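Side-chain contacts in acetaldehyde dehydrogenase (Acetylating) (Geobacillus thermoglucosidasius, PDB 5J78), which probably catalyses the reversible, NAD-linked interconversion of acetaldehyde and acetyl-coenzyme A in a thermophilic, ethanol-producing bacterium: residues Ile49-Thr54 with Lys156-Ile161; Gly114-Asp119 with Val124-Gln129; Lys256-Ile261 with Val290-Gln295. All coordinates share one frame; numbering follows the deposited sequence. Where two conformers were deposited one is given.

Contact 1 of 3, residues Ile49-Thr54 with Lys156-Ile161; sequences ILEKMT and KARNAI
Leu50 and Glu51, near the end of helix 28-51, receive Arg158 in two quite different ways. The tight half is apolar at one end: Leu50 CD2 presses on the Arg158 backbone, 3.6 Å from Arg158 CA, and is also close to Asn159 O at 3.7 Å. At the other end the arginine reaches back to the backbone of 49-54. Its chain bends at chi2 and again at chi3 (72°), which brings the guanidinium beside Glu51, and NH2 donates to Glu51 O at 2.9 Å with an N-H...O angle of 156°. That oxygen lies at the guanidinium edge and is approached in the carbonyl plane, on a lone pair. A water 2.7 Å from Arg158 NE accepts its proton and can donate to Leu50 O at 3.1 Å and to Met53 O at 2.7 Å, so the water bridges Arg158 NE to the backbone of 49-54.

The Glu51 carboxylate belongs to the looser, partly exposed side. Its plane stands 81° from that of the guanidinium, and OE2 is 4.4 Å from Arg158 NH2 and well out of the guanidinium plane: an attraction of charges only. OE1 bonds instead to Gln47. Arg158 itself has positive phi, in the Schellman motif that closes helix 143-156 ahead of strand 160-165. A methionine in its place would probably leave Glu51 O without its donor and the water without the proton it accepts. The chemistry implies a charged group spent largely on neutral carbonyl oxygens, Thr112 O among them at NH1, with the nearby carboxylate probably adding a modest electrostatic pull.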
ATOM      1  N   ILE A  49      19.061 -31.295   2.304  1.00 23.46           N
ATOM      2  CA  ILE A  49      20.139 -32.242   2.104  1.00 21.94           C
ATOM      3  C   ILE A  49      21.365 -31.762   2.855  1.00 23.40           C
ATOM      4  O   ILE A  49      22.049 -32.536   3.518  1.00 23.30           O
ATOM      5  CB  ILE A  49      20.473 -32.417   0.611  1.00 30.90           C
ATOM      6  CG1 ILE A  49      19.265 -33.001  -0.122  1.00 25.64           C
ATOM      7  CG2 ILE A  49      21.711 -33.307   0.424  1.00 33.63           C
ATOM      8  CD1 ILE A  49      19.394 -33.000  -1.636  1.00 25.39           C
ATOM      9  N   LEU A  50      21.660 -30.473   2.759  1.00 21.38           N
ATOM     10  CA  LEU A  50      22.854 -29.979   3.402  1.00 16.63           C
ATOM     11  C   LEU A  50      22.766 -30.204   4.915  1.00 16.81           C
ATOM     12  O   LEU A  50      23.746 -30.588   5.556  1.00 18.89           O
ATOM     13  CB  LEU A  50      23.073 -28.495   3.099  1.00 21.10           C
ATOM     14  CG  LEU A  50      24.442 -27.974   3.556  1.00 14.28           C
ATOM     15  CD1 LEU A  50      25.565 -28.522   2.675  1.00 29.92           C
ATOM     16  CD2 LEU A  50      24.510 -26.444   3.576  1.00 23.53           C
ATOM     17  N   GLU A  51      21.587 -29.967   5.474  1.00 19.83           N
ATOM     18  CA  GLU A  51      21.407 -29.973   6.920  1.00 18.33           C
ATOM     19  C   GLU A  51      21.683 -31.350   7.533  1.00 23.31           C
ATOM     20  O   GLU A  51      21.976 -31.457   8.725  1.00 19.44           O
ATOM     21  CB  GLU A  51      19.979 -29.541   7.295  1.00 22.82           C
ATOM     22  CG  GLU A  51      19.799 -29.445   8.825  1.00 25.97           C
ATOM     23  CD  GLU A  51      18.562 -28.668   9.292  1.00 30.09           C
ATOM     24  OE1 GLU A  51      17.943 -27.924   8.495  1.00 29.83           O
ATOM     25  OE2 GLU A  51      18.213 -28.799  10.493  1.00 51.14           O
ATOM     26  N   LYS A  52      21.572 -32.398   6.723  1.00 23.10           N
ATOM     27  CA  LYS A  52      21.837 -33.760   7.197  1.00 26.01           C
ATOM     28  C   LYS A  52      23.323 -34.114   7.309  1.00 30.89           C
ATOM     29  O   LYS A  52      23.668 -35.132   7.904  1.00 28.58           O
ATOM     30  CB  LYS A  52      21.130 -34.762   6.275  1.00 32.28           C
ATOM     31  CG  LYS A  52      19.601 -34.642   6.363  1.00 24.98           C
ATOM     32  CD  LYS A  52      18.836 -35.601   5.462  1.00 36.54           C
ATOM     33  CE  LYS A  52      17.328 -35.453   5.722  1.00 45.49           C
ATOM     34  NZ  LYS A  52      16.502 -36.215   4.748  1.00 56.63           N
ATOM     35  N   MET A  53      24.209 -33.282   6.768  1.00 25.98           N
ATOM     36  CA  MET A  53      25.639 -33.622   6.748  1.00 21.06           C
ATOM     37  C   MET A  53      26.365 -33.433   8.082  1.00 22.92           C
ATOM     38  O   MET A  53      25.928 -32.674   8.945  1.00 23.85           O
ATOM     39  CB  MET A  53      26.357 -32.792   5.680  1.00 20.54           C
ATOM     40  CG  MET A  53      25.835 -33.023   4.295  1.00 20.85           C
ATOM     41  SD  MET A  53      26.781 -32.079   3.073  1.00 27.45           S
ATOM     42  CE  MET A  53      25.966 -32.600   1.583  1.00 29.20           C
ATOM     43  N   THR A  54      27.487 -34.133   8.237  1.00 26.57           N
ATOM     44  CA  THR A  54      28.384 -33.930   9.378  1.00 22.91           C
ATOM     45  C   THR A  54      29.177 -32.630   9.293  1.00 25.31           C
ATOM     46  O   THR A  54      29.325 -32.036   8.217  1.00 24.14           O
ATOM     47  CB  THR A  54      29.421 -35.061   9.494  1.00 37.06           C
ATOM     48  OG1 THR A  54      30.271 -35.020   8.349  1.00 28.33           O
ATOM     49  CG2 THR A  54      28.751 -36.446   9.591  1.00 27.32           C
ATOM     50  N   LYS A 156      28.517 -22.491   5.805  1.00 17.87           N
ATOM     51  CA  LYS A 156      29.117 -22.986   7.039  1.00 19.63           C
ATOM     52  C   LYS A 156      28.050 -23.168   8.136  1.00 28.78           C
ATOM     53  O   LYS A 156      28.142 -24.103   8.935  1.00 16.07           O
ATOM     54  CB  LYS A 156      30.225 -22.032   7.490  1.00 16.15           C
ATOM     55  CG  LYS A 156      30.826 -22.297   8.872  1.00 25.16           C
ATOM     56  CD  LYS A 156      31.664 -23.555   8.933  1.00 21.27           C
ATOM     57  CE  LYS A 156      31.914 -23.942  10.394  1.00 22.47           C
ATOM     58  NZ  LYS A 156      33.028 -24.922  10.590  1.00 23.30           N
ATOM     59  N   ALA A 157      27.030 -22.306   8.155  1.00 21.80           N
ATOM     60  CA  ALA A 157      25.934 -22.435   9.130  1.00 22.49           C
ATOM     61  C   ALA A 157      24.813 -23.353   8.638  1.00 23.42           C
ATOM     62  O   ALA A 157      23.768 -23.505   9.305  1.00 17.12           O
ATOM     63  CB  ALA A 157      25.383 -21.061   9.482  1.00 19.95           C
ATOM     64  N   ARG A 158      25.038 -23.934   7.462  1.00 18.71           N
ATOM     65  CA  ARG A 158      24.213 -24.999   6.871  1.00 18.19           C
ATOM     66  C   ARG A 158      22.931 -24.489   6.222  1.00 16.31           C
ATOM     67  O   ARG A 158      21.910 -25.174   6.203  1.00 20.36           O
ATOM     68  CB  ARG A 158      23.887 -26.074   7.913  1.00 18.05           C
ATOM     69  CG  ARG A 158      25.138 -26.699   8.550  1.00 19.75           C
ATOM     70  CD  ARG A 158      24.903 -27.129   9.983  1.00 27.67           C
ATOM     71  NE  ARG A 158      24.058 -28.308  10.042  1.00 20.96           N
ATOM     72  CZ  ARG A 158      23.222 -28.596  11.033  1.00 29.16           C
ATOM     73  NH1 ARG A 158      23.100 -27.804  12.082  1.00 17.42           N
ATOM     74  NH2 ARG A 158      22.510 -29.701  10.981  1.00 25.38           N
ATOM     75  N   ASN A 159      23.021 -23.299   5.645  1.00 19.74           N
ATOM     76  CA  ASN A 159      21.936 -22.691   4.896  1.00 19.75           C
ATOM     77  C   ASN A 159      22.125 -22.778   3.385  1.00 17.85           C
ATOM     78  O   ASN A 159      23.240 -22.983   2.904  1.00 16.10           O
ATOM     79  CB  ASN A 159      21.813 -21.216   5.295  1.00 20.22           C
ATOM     80  CG  ASN A 159      21.721 -21.042   6.785  1.00 19.79           C
ATOM     81  OD1 ASN A 159      20.708 -21.396   7.398  1.00 16.87           O
ATOM     82  ND2 ASN A 159      22.791 -20.551   7.389  1.00 18.10           N
ATOM     83  N   ALA A 160      21.028 -22.592   2.657  1.00 17.17           N
ATOM     84  CA  ALA A 160      21.068 -22.238   1.229  1.00 20.48           C
ATOM     85  C   ALA A 160      21.073 -20.716   1.144  1.00 18.04           C
ATOM     86  O   ALA A 160      20.695 -20.051   2.098  1.00 13.87           O
ATOM     87  CB  ALA A 160      19.869 -22.829   0.463  1.00 20.69           C
ATOM     88  N   ILE A 161      21.505 -20.156   0.022  1.00 11.43           N
ATOM     89  CA  ILE A 161      21.491 -18.702  -0.135  1.00 16.35           C
ATOM     90  C   ILE A 161      21.148 -18.344  -1.572  1.00 19.40           C
ATOM     91  O   ILE A 161      21.642 -18.982  -2.517  1.00 19.54           O
ATOM     92  CB  ILE A 161      22.835 -18.047   0.288  1.00 13.43           C
ATOM     93  CG1 ILE A 161      22.756 -16.525   0.121  1.00 10.19           C
ATOM     94  CG2 ILE A 161      24.010 -18.603  -0.493  1.00 17.82           C
ATOM     95  CD1 ILE A 161      23.660 -15.777   1.077  1.00 19.66           C
TER
HETATM   96  O   HOH W   1      25.055 -30.175   8.367  1.00 29.54           O

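Contact 2 of 3, residues Gly114-Asp119 with Val124-Gln129; sequences GIIRRD and VWEIAQ. With GOL (glycerol), chain J.
Arg117 and Glu126 face each other as a hydrogen-bonded antiparallel pair, and their side chains meet above the sheet in a salt bridge. The bond itself is weak: Arg117 NH1 reaches Glu126 OE2 at 3.2 Å with an N-H...O angle of only 122°. Arg117 NH2 makes a second weak bond, to Asp119 OD2 at 3.1 Å, on its own strand. CG anti to the backbone N (chi1 -171°) and an extended chain to NE set the guanidinium between the two acids. Asp119 OD2 is in turn held by Asn122, in the turn of the hairpin.

The other face of the sheet carries Ile115, Ile127, Arg118 and Trp125. Ile115 CD1 packs on the indole at Trp125 CE3, 3.8 Å away. In the conformer given, Arg118 NH1 sits over the indole face near Trp125 CE2, a cation-pi contact with the guanidinium and ring planes 63° apart; as one of two conformers it is tentative.

Between Ile115 and Arg117 the register slips by one residue: Ile116 and Arg117 both face Glu126, a classic beta bulge. Ile116 N donates to Glu126 O at 2.8 Å, and Glu126 N donates to Arg117 O at 2.9 Å. Ile116 CG2 then rests 3.8 Å from Ala128 CB.

Farther out, strand 461-468 continues the sheet beyond strand 124-138, and Phe468 meets Trp125 edge-to-face. Ile411 of a second subunit packs on Ile115 and Ile127, consistent with the oligomerisation arm of aldehyde dehydrogenases. At the far end a glycerol O3 accepts from Gly114 N at 2.8 Å and donates to Ala128 O.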
ATOM      1  N   GLY A 114      24.724 -29.824  15.042  1.00 22.05           N
ATOM      2  CA  GLY A 114      24.307 -30.580  16.206  1.00 22.07           C
ATOM      3  C   GLY A 114      24.499 -29.817  17.505  1.00 28.97           C
ATOM      4  O   GLY A 114      24.338 -28.598  17.578  1.00 21.46           O
ATOM      5  N   ILE A 115      24.851 -30.561  18.543  1.00 24.31           N
ATOM      6  CA  ILE A 115      25.080 -30.002  19.851  1.00 28.98           C
ATOM      7  C   ILE A 115      26.431 -29.331  19.841  1.00 24.82           C
ATOM      8  O   ILE A 115      27.446 -29.989  19.628  1.00 31.69           O
ATOM      9  CB  ILE A 115      25.000 -31.094  20.935  1.00 31.55           C
ATOM     10  CG1 ILE A 115      23.565 -31.621  20.989  1.00 28.47           C
ATOM     11  CG2 ILE A 115      25.451 -30.555  22.296  1.00 30.84           C
ATOM     12  CD1 ILE A 115      23.327 -32.713  22.017  1.00 34.81           C
ATOM     13  N   ILE A 116      26.442 -28.017  20.040  1.00 22.73           N
ATOM     14  CA  ILE A 116      27.675 -27.255  19.936  1.00 25.35           C
ATOM     15  C   ILE A 116      28.208 -26.922  21.322  1.00 27.44           C
ATOM     16  O   ILE A 116      29.320 -26.433  21.454  1.00 30.12           O
ATOM     17  CB  ILE A 116      27.490 -25.959  19.102  1.00 17.15           C
ATOM     18  CG1 ILE A 116      26.404 -25.048  19.684  1.00 28.68           C
ATOM     19  CG2 ILE A 116      27.197 -26.317  17.669  1.00 25.26           C
ATOM     20  CD1 ILE A 116      26.256 -23.677  18.928  1.00 26.62           C
ATOM     21  N   ARG A 117      27.430 -27.233  22.356  1.00 34.84           N
ATOM     22  CA  ARG A 117      27.812 -26.894  23.720  1.00 27.88           C
ATOM     23  C   ARG A 117      26.969 -27.646  24.733  1.00 29.66           C
ATOM     24  O   ARG A 117      25.756 -27.755  24.566  1.00 26.34           O
ATOM     25  CB  ARG A 117      27.666 -25.389  23.942  1.00 32.24           C
ATOM     26  CG  ARG A 117      28.233 -24.901  25.259  1.00 49.18           C
ATOM     27  CD  ARG A 117      28.118 -23.388  25.399  1.00 45.33           C
ATOM     28  NE  ARG A 117      28.329 -22.982  26.788  1.00 71.13           N
ATOM     29  CZ  ARG A 117      27.364 -22.840  27.695  1.00 68.72           C
ATOM     30  NH1 ARG A 117      26.088 -23.050  27.370  1.00 68.13           N
ATOM     31  NH2 ARG A 117      27.675 -22.479  28.937  1.00 57.95           N
ATOM     32  N   ARG A 118      27.616 -28.211  25.750  0.60 30.40           N
ATOM     33  CA  ARG A 118      26.910 -28.821  26.874  0.60 31.79           C
ATOM     34  C   ARG A 118      27.337 -28.103  28.143  0.60 41.37           C
ATOM     35  O   ARG A 118      28.524 -28.088  28.488  0.60 37.97           O
ATOM     36  CB  ARG A 118      27.195 -30.325  26.984  0.60 31.57           C
ATOM     37  CG  ARG A 118      26.542 -31.155  25.900  0.60 34.26           C
ATOM     38  CD  ARG A 118      26.525 -32.638  26.248  0.60 28.09           C
ATOM     39  NE  ARG A 118      26.586 -33.460  25.038  0.60 28.70           N
ATOM     40  CZ  ARG A 118      25.743 -34.438  24.720  0.60 37.51           C
ATOM     41  NH1 ARG A 118      24.735 -34.771  25.520  0.60 37.73           N
ATOM     42  NH2 ARG A 118      25.921 -35.094  23.582  0.60 36.75           N
ATOM     43  N   ASP A 119      26.364 -27.487  28.812  1.00 31.04           N
ATOM     44  CA  ASP A 119      26.601 -26.751  30.058  1.00 23.73           C
ATOM     45  C   ASP A 119      26.127 -27.592  31.225  1.00 33.01           C
ATOM     46  O   ASP A 119      24.952 -27.571  31.591  1.00 26.20           O
ATOM     47  CB  ASP A 119      25.884 -25.407  30.039  1.00 33.08           C
ATOM     48  CG  ASP A 119      26.166 -24.565  31.277  1.00 35.51           C
ATOM     49  OD1 ASP A 119      26.731 -25.076  32.266  1.00 36.55           O
ATOM     50  OD2 ASP A 119      25.806 -23.372  31.263  1.00 44.07           O
ATOM     51  N   VAL A 124      21.988 -27.646  30.415  1.00 19.10           N
ATOM     52  CA  VAL A 124      21.496 -27.080  29.167  1.00 14.74           C
ATOM     53  C   VAL A 124      22.422 -27.503  28.033  1.00 21.24           C
ATOM     54  O   VAL A 124      23.639 -27.300  28.133  1.00 19.91           O
ATOM     55  CB  VAL A 124      21.455 -25.521  29.191  1.00 23.90           C
ATOM     56  CG1 VAL A 124      21.073 -24.951  27.794  1.00 23.68           C
ATOM     57  CG2 VAL A 124      20.519 -25.011  30.250  1.00 23.21           C
ATOM     58  N   TRP A 125      21.858 -28.093  26.978  1.00 16.08           N
ATOM     59  CA  TRP A 125      22.590 -28.333  25.728  1.00 19.68           C
ATOM     60  C   TRP A 125      22.183 -27.259  24.720  1.00 25.07           C
ATOM     61  O   TRP A 125      20.994 -26.925  24.606  1.00 22.90           O
ATOM     62  CB  TRP A 125      22.282 -29.707  25.112  1.00 24.02           C
ATOM     63  CG  TRP A 125      22.364 -30.862  26.015  1.00 36.32           C
ATOM     64  CD1 TRP A 125      23.074 -30.955  27.176  1.00 31.61           C
ATOM     65  CD2 TRP A 125      21.700 -32.119  25.842  1.00 27.61           C
ATOM     66  NE1 TRP A 125      22.894 -32.193  27.734  1.00 30.90           N
ATOM     67  CE2 TRP A 125      22.056 -32.928  26.938  1.00 34.07           C
ATOM     68  CE3 TRP A 125      20.841 -32.639  24.866  1.00 22.61           C
ATOM     69  CZ2 TRP A 125      21.587 -34.232  27.087  1.00 33.40           C
ATOM     70  CZ3 TRP A 125      20.374 -33.938  25.010  1.00 26.26           C
ATOM     71  CH2 TRP A 125      20.747 -34.719  26.113  1.00 34.34           C
ATOM     72  N   GLU A 126      23.156 -26.739  23.985  1.00 21.51           N
ATOM     73  CA  GLU A 126      22.888 -25.842  22.862  1.00 22.93           C
ATOM     74  C   GLU A 126      23.004 -26.583  21.546  1.00 20.85           C
ATOM     75  O   GLU A 126      24.014 -27.246  21.282  1.00 24.40           O
ATOM     76  CB  GLU A 126      23.853 -24.671  22.862  1.00 19.23           C
ATOM     77  CG  GLU A 126      23.849 -23.825  24.098  1.00 23.02           C
ATOM     78  CD  GLU A 126      24.788 -22.611  23.938  1.00 35.97           C
ATOM     79  OE1 GLU A 126      25.541 -22.573  22.941  1.00 36.69           O
ATOM     80  OE2 GLU A 126      24.765 -21.705  24.790  1.00 32.61           O
ATOM     81  N   ILE A 127      21.957 -26.479  20.733  1.00 21.26           N
ATOM     82  CA  ILE A 127      21.922 -27.096  19.417  1.00 19.33           C
ATOM     83  C   ILE A 127      21.967 -25.983  18.370  1.00 26.39           C
ATOM     84  O   ILE A 127      21.204 -25.017  18.463  1.00 19.54           O
ATOM     85  CB  ILE A 127      20.659 -27.935  19.200  1.00 23.51           C
ATOM     86  CG1 ILE A 127      20.528 -29.030  20.259  1.00 26.69           C
ATOM     87  CG2 ILE A 127      20.657 -28.562  17.818  1.00 19.58           C
ATOM     88  CD1 ILE A 127      19.121 -29.615  20.294  1.00 24.38           C
ATOM     89  N   ALA A 128      22.864 -26.110  17.397  1.00 20.39           N
ATOM     90  CA  ALA A 128      22.917 -25.170  16.280  1.00 20.43           C
ATOM     91  C   ALA A 128      21.805 -25.498  15.301  1.00 22.85           C
ATOM     92  O   ALA A 128      21.661 -26.642  14.862  1.00 22.27           O
ATOM     93  CB  ALA A 128      24.270 -25.212  15.593  1.00 24.13           C
ATOM     94  N   GLN A 129      21.006 -24.488  14.976  1.00 20.76           N
ATOM     95  CA  GLN A 129      19.873 -24.647  14.070  1.00 20.20           C
ATOM     96  C   GLN A 129      19.951 -23.670  12.887  1.00 19.84           C
ATOM     97  O   GLN A 129      19.818 -22.465  13.077  1.00 18.62           O
ATOM     98  CB  GLN A 129      18.555 -24.430  14.819  1.00 19.85           C
ATOM     99  CG  GLN A 129      17.316 -24.609  13.950  1.00 22.69           C
ATOM    100  CD  GLN A 129      17.211 -26.041  13.409  1.00 45.40           C
ATOM    101  OE1 GLN A 129      17.318 -27.019  14.159  1.00 37.71           O
ATOM    102  NE2 GLN A 129      17.028 -26.164  12.105  1.00 34.24           N
TER
HETATM  103  C1  GOL J1006      19.853 -31.073  12.622  1.00 56.93           C
HETATM  104  O1  GOL J1006      20.769 -31.961  13.218  1.00 63.47           O
HETATM  105  C2  GOL J1006      19.740 -29.801  13.446  1.00 37.38           C
HETATM  106  O2  GOL J1006      18.421 -29.708  13.961  1.00 49.72           O
HETATM  107  C3  GOL J1006      20.725 -29.796  14.603  1.00 29.56           C
HETATM  108  O3  GOL J1006      22.054 -29.636  14.169  1.00 31.72           O

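Contact 3 of 3, residues Lys256-Ile261 with Val290-Gln295; sequences KAVQLI and VAELKQ
Glu292 meets Val258 through its aliphatic stem, and its flat carboxylate sets neither face nor edge against segment 256-261. Glu292 CG lies 3.9 Å from Val258 CG2, while the bend at chi2 (66°) turns the carboxylate away from Val258, and OE2 bonds to Gln296. The other flat group close by, the Gln259 amide, is engaged along its own helix: Lys256 NZ approaches OE1 at 3.0 Å, nearly in line with the C=O bond at 167°, and NE2 donates to Gln263.

Val258 carries its side of the contact. With CG1 anti to the backbone N (chi1 168°), its two methyls divide between neighbours: CG2 goes to the Glu292 stem, and CG1 sits 3.8 Å from Leu293 CD2 and 3.9 Å from Leu293 CA. Between the two segments the nearest CA atoms are those of Val258 and Leu293, 6.3 Å apart.

Helix 254-265 links the adjacent parallel strands 244-248 and 276-282 in a beta-alpha-beta crossover, and helix 286-295 follows the second of these. Leu293 also packs on Ile262 and on Phe300 of strand 298-300, which places it between helix 254-265 and the sheet. Elsewhere on segment 256-261, Lys256 NZ forms a salt bridge with Glu472 of a second subunit. No hydrogen bond crosses between segments 256-261 and 290-295; with the polar ends paired elsewhere, the chemistry implies that the contact probably rests on apolar burial and close methyl packing.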
ATOM      1  N   LYS A 256      53.438   7.652   9.682  1.00 26.51           N
ATOM      2  CA  LYS A 256      52.781   6.346   9.708  1.00 38.61           C
ATOM      3  C   LYS A 256      51.249   6.495   9.580  1.00 26.31           C
ATOM      4  O   LYS A 256      50.569   5.701   8.916  1.00 25.86           O
ATOM      5  CB  LYS A 256      53.164   5.615  10.997  1.00 32.73           C
ATOM      6  CG  LYS A 256      52.555   4.242  11.188  1.00 38.22           C
ATOM      7  CD  LYS A 256      53.113   3.247  10.195  1.00 49.07           C
ATOM      8  CE  LYS A 256      52.437   1.895  10.329  1.00 45.23           C
ATOM      9  NZ  LYS A 256      52.077   1.346   8.989  1.00 53.61           N
ATOM     10  N   ALA A 257      50.722   7.534  10.211  1.00 26.83           N
ATOM     11  CA  ALA A 257      49.295   7.794  10.197  1.00 30.25           C
ATOM     12  C   ALA A 257      48.820   8.110   8.782  1.00 32.54           C
ATOM     13  O   ALA A 257      47.838   7.537   8.300  1.00 20.15           O
ATOM     14  CB  ALA A 257      48.968   8.935  11.130  1.00 35.18           C
ATOM     15  N   VAL A 258      49.541   9.007   8.115  1.00 29.73           N
ATOM     16  CA  VAL A 258      49.215   9.399   6.752  1.00 21.44           C
ATOM     17  C   VAL A 258      49.280   8.213   5.814  1.00 29.37           C
ATOM     18  O   VAL A 258      48.423   8.064   4.938  1.00 23.59           O
ATOM     19  CB  VAL A 258      50.170  10.509   6.227  1.00 20.85           C
ATOM     20  CG1 VAL A 258      50.018  10.718   4.711  1.00 19.47           C
ATOM     21  CG2 VAL A 258      49.899  11.782   6.942  1.00 24.17           C
ATOM     22  N   GLN A 259      50.309   7.391   5.984  1.00 24.28           N
ATOM     23  CA  GLN A 259      50.458   6.185   5.187  1.00 26.60           C
ATOM     24  C   GLN A 259      49.271   5.237   5.369  1.00 26.34           C
ATOM     25  O   GLN A 259      48.743   4.693   4.392  1.00 23.04           O
ATOM     26  CB  GLN A 259      51.767   5.479   5.551  1.00 28.06           C
ATOM     27  CG  GLN A 259      52.097   4.268   4.703  1.00 36.30           C
ATOM     28  CD  GLN A 259      51.375   3.005   5.149  1.00 57.24           C
ATOM     29  OE1 GLN A 259      51.419   2.631   6.324  1.00 60.69           O
ATOM     30  NE2 GLN A 259      50.702   2.342   4.207  1.00 60.39           N
ATOM     31  N   LEU A 260      48.855   5.020   6.610  1.00 28.22           N
ATOM     32  CA  LEU A 260      47.725   4.128   6.862  1.00 22.78           C
ATOM     33  C   LEU A 260      46.453   4.703   6.225  1.00 21.63           C
ATOM     34  O   LEU A 260      45.675   3.964   5.609  1.00 22.63           O
ATOM     35  CB  LEU A 260      47.527   3.900   8.372  1.00 24.83           C
ATOM     36  CG  LEU A 260      48.621   3.081   9.062  1.00 21.38           C
ATOM     37  CD1 LEU A 260      48.646   3.300  10.579  1.00 17.78           C
ATOM     38  CD2 LEU A 260      48.482   1.611   8.732  1.00 24.65           C
ATOM     39  N   ILE A 261      46.276   6.022   6.342  1.00 22.10           N
ATOM     40  CA  ILE A 261      45.086   6.700   5.827  1.00 17.02           C
ATOM     41  C   ILE A 261      45.022   6.669   4.297  1.00 28.63           C
ATOM     42  O   ILE A 261      43.966   6.412   3.716  1.00 22.01           O
ATOM     43  CB  ILE A 261      45.031   8.163   6.311  1.00 18.57           C
ATOM     44  CG1 ILE A 261      44.667   8.215   7.802  1.00 23.50           C
ATOM     45  CG2 ILE A 261      43.995   8.953   5.526  1.00 19.09           C
ATOM     46  CD1 ILE A 261      44.953   9.576   8.451  1.00 19.50           C
ATOM     47  N   VAL A 290      49.876  18.238   6.446  1.00 25.38           N
ATOM     48  CA  VAL A 290      49.687  18.665   5.062  1.00 31.70           C
ATOM     49  C   VAL A 290      50.911  18.304   4.204  1.00 38.15           C
ATOM     50  O   VAL A 290      50.788  17.785   3.089  1.00 23.37           O
ATOM     51  CB  VAL A 290      49.428  20.189   4.991  1.00 32.74           C
ATOM     52  CG1 VAL A 290      49.615  20.729   3.559  1.00 33.53           C
ATOM     53  CG2 VAL A 290      48.042  20.520   5.488  1.00 28.15           C
ATOM     54  N   ALA A 291      52.095  18.563   4.742  1.00 28.34           N
ATOM     55  CA  ALA A 291      53.318  18.350   3.991  1.00 30.56           C
ATOM     56  C   ALA A 291      53.534  16.857   3.801  1.00 31.49           C
ATOM     57  O   ALA A 291      53.916  16.404   2.720  1.00 25.81           O
ATOM     58  CB  ALA A 291      54.514  19.008   4.711  1.00 34.91           C
ATOM     59  N   GLU A 292      53.255  16.080   4.843  1.00 27.07           N
ATOM     60  CA  GLU A 292      53.401  14.639   4.746  1.00 23.72           C
ATOM     61  C   GLU A 292      52.387  14.037   3.749  1.00 22.89           C
ATOM     62  O   GLU A 292      52.714  13.106   3.002  1.00 24.62           O
ATOM     63  CB  GLU A 292      53.247  14.004   6.127  1.00 31.73           C
ATOM     64  CG  GLU A 292      53.642  12.546   6.178  1.00 35.67           C
ATOM     65  CD  GLU A 292      55.124  12.336   5.932  1.00 35.12           C
ATOM     66  OE1 GLU A 292      55.935  12.985   6.624  1.00 37.72           O
ATOM     67  OE2 GLU A 292      55.481  11.522   5.053  1.00 28.52           O
ATOM     68  N   LEU A 293      51.172  14.579   3.724  1.00 26.53           N
ATOM     69  CA  LEU A 293      50.153  14.130   2.770  1.00 27.88           C
ATOM     70  C   LEU A 293      50.603  14.449   1.334  1.00 36.53           C
ATOM     71  O   LEU A 293      50.507  13.607   0.431  1.00 21.84           O
ATOM     72  CB  LEU A 293      48.794  14.791   3.049  1.00 20.54           C
ATOM     73  CG  LEU A 293      47.884  14.162   4.124  1.00 25.98           C
ATOM     74  CD1 LEU A 293      46.868  15.189   4.648  1.00 24.63           C
ATOM     75  CD2 LEU A 293      47.154  12.926   3.572  1.00 23.35           C
ATOM     76  N   LYS A 294      51.077  15.674   1.118  1.00 29.58           N
ATOM     77  CA  LYS A 294      51.600  16.048  -0.195  1.00 27.95           C
ATOM     78  C   LYS A 294      52.729  15.110  -0.599  1.00 27.04           C
ATOM     79  O   LYS A 294      52.759  14.625  -1.733  1.00 29.99           O
ATOM     80  CB  LYS A 294      52.067  17.509  -0.196  1.00 25.62           C
ATOM     81  CG  LYS A 294      50.919  18.517  -0.320  1.00 17.75           C
ATOM     82  CD  LYS A 294      51.427  19.935  -0.366  1.00 21.54           C
ATOM     83  CE  LYS A 294      50.337  20.917  -0.649  1.00 31.93           C
ATOM     84  NZ  LYS A 294      50.832  22.319  -0.478  1.00 29.49           N
ATOM     85  N   GLN A 295      53.637  14.830   0.334  1.00 30.87           N
ATOM     86  CA  GLN A 295      54.783  13.981   0.042  1.00 22.45           C
ATOM     87  C   GLN A 295      54.368  12.582  -0.360  1.00 28.58           C
ATOM     88  O   GLN A 295      55.078  11.912  -1.110  1.00 32.55           O
ATOM     89  CB  GLN A 295      55.722  13.919   1.255  1.00 29.14           C
ATOM     90  CG  GLN A 295      57.082  13.307   0.965  1.00 43.91           C
ATOM     91  CD  GLN A 295      57.990  14.219   0.135  1.00 61.41           C
ATOM     92  OE1 GLN A 295      57.991  15.447   0.296  1.00 57.00           O
ATOM     93  NE2 GLN A 295      58.767  13.617  -0.756  1.00 61.31           N
TER

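In the fold
Contacts 1 and 2 are neighbours, their centres about 17 Å apart, on strands 160-165 and 124-138 of one sheet; contact 2 is nested in the chain loop that contact 1 closes. Weak bonds join them: Glu51 OE2 to Gln129 NE2 at 3.3 Å, and Arg158 NH1 to Ala128 O at 3.3 Å. One glycerol bonds to residues of both, which may mark a small pocket. Contact 3 lies across the chain's centre, about 47 Å from contact 1 and 50 Å from contact 2 between centres. Between its two helices in sequence falls Cys273, found as 3-sulfinoalanine. A second subunit touches contacts 2 and 3, whereas no other chain touches contact 1.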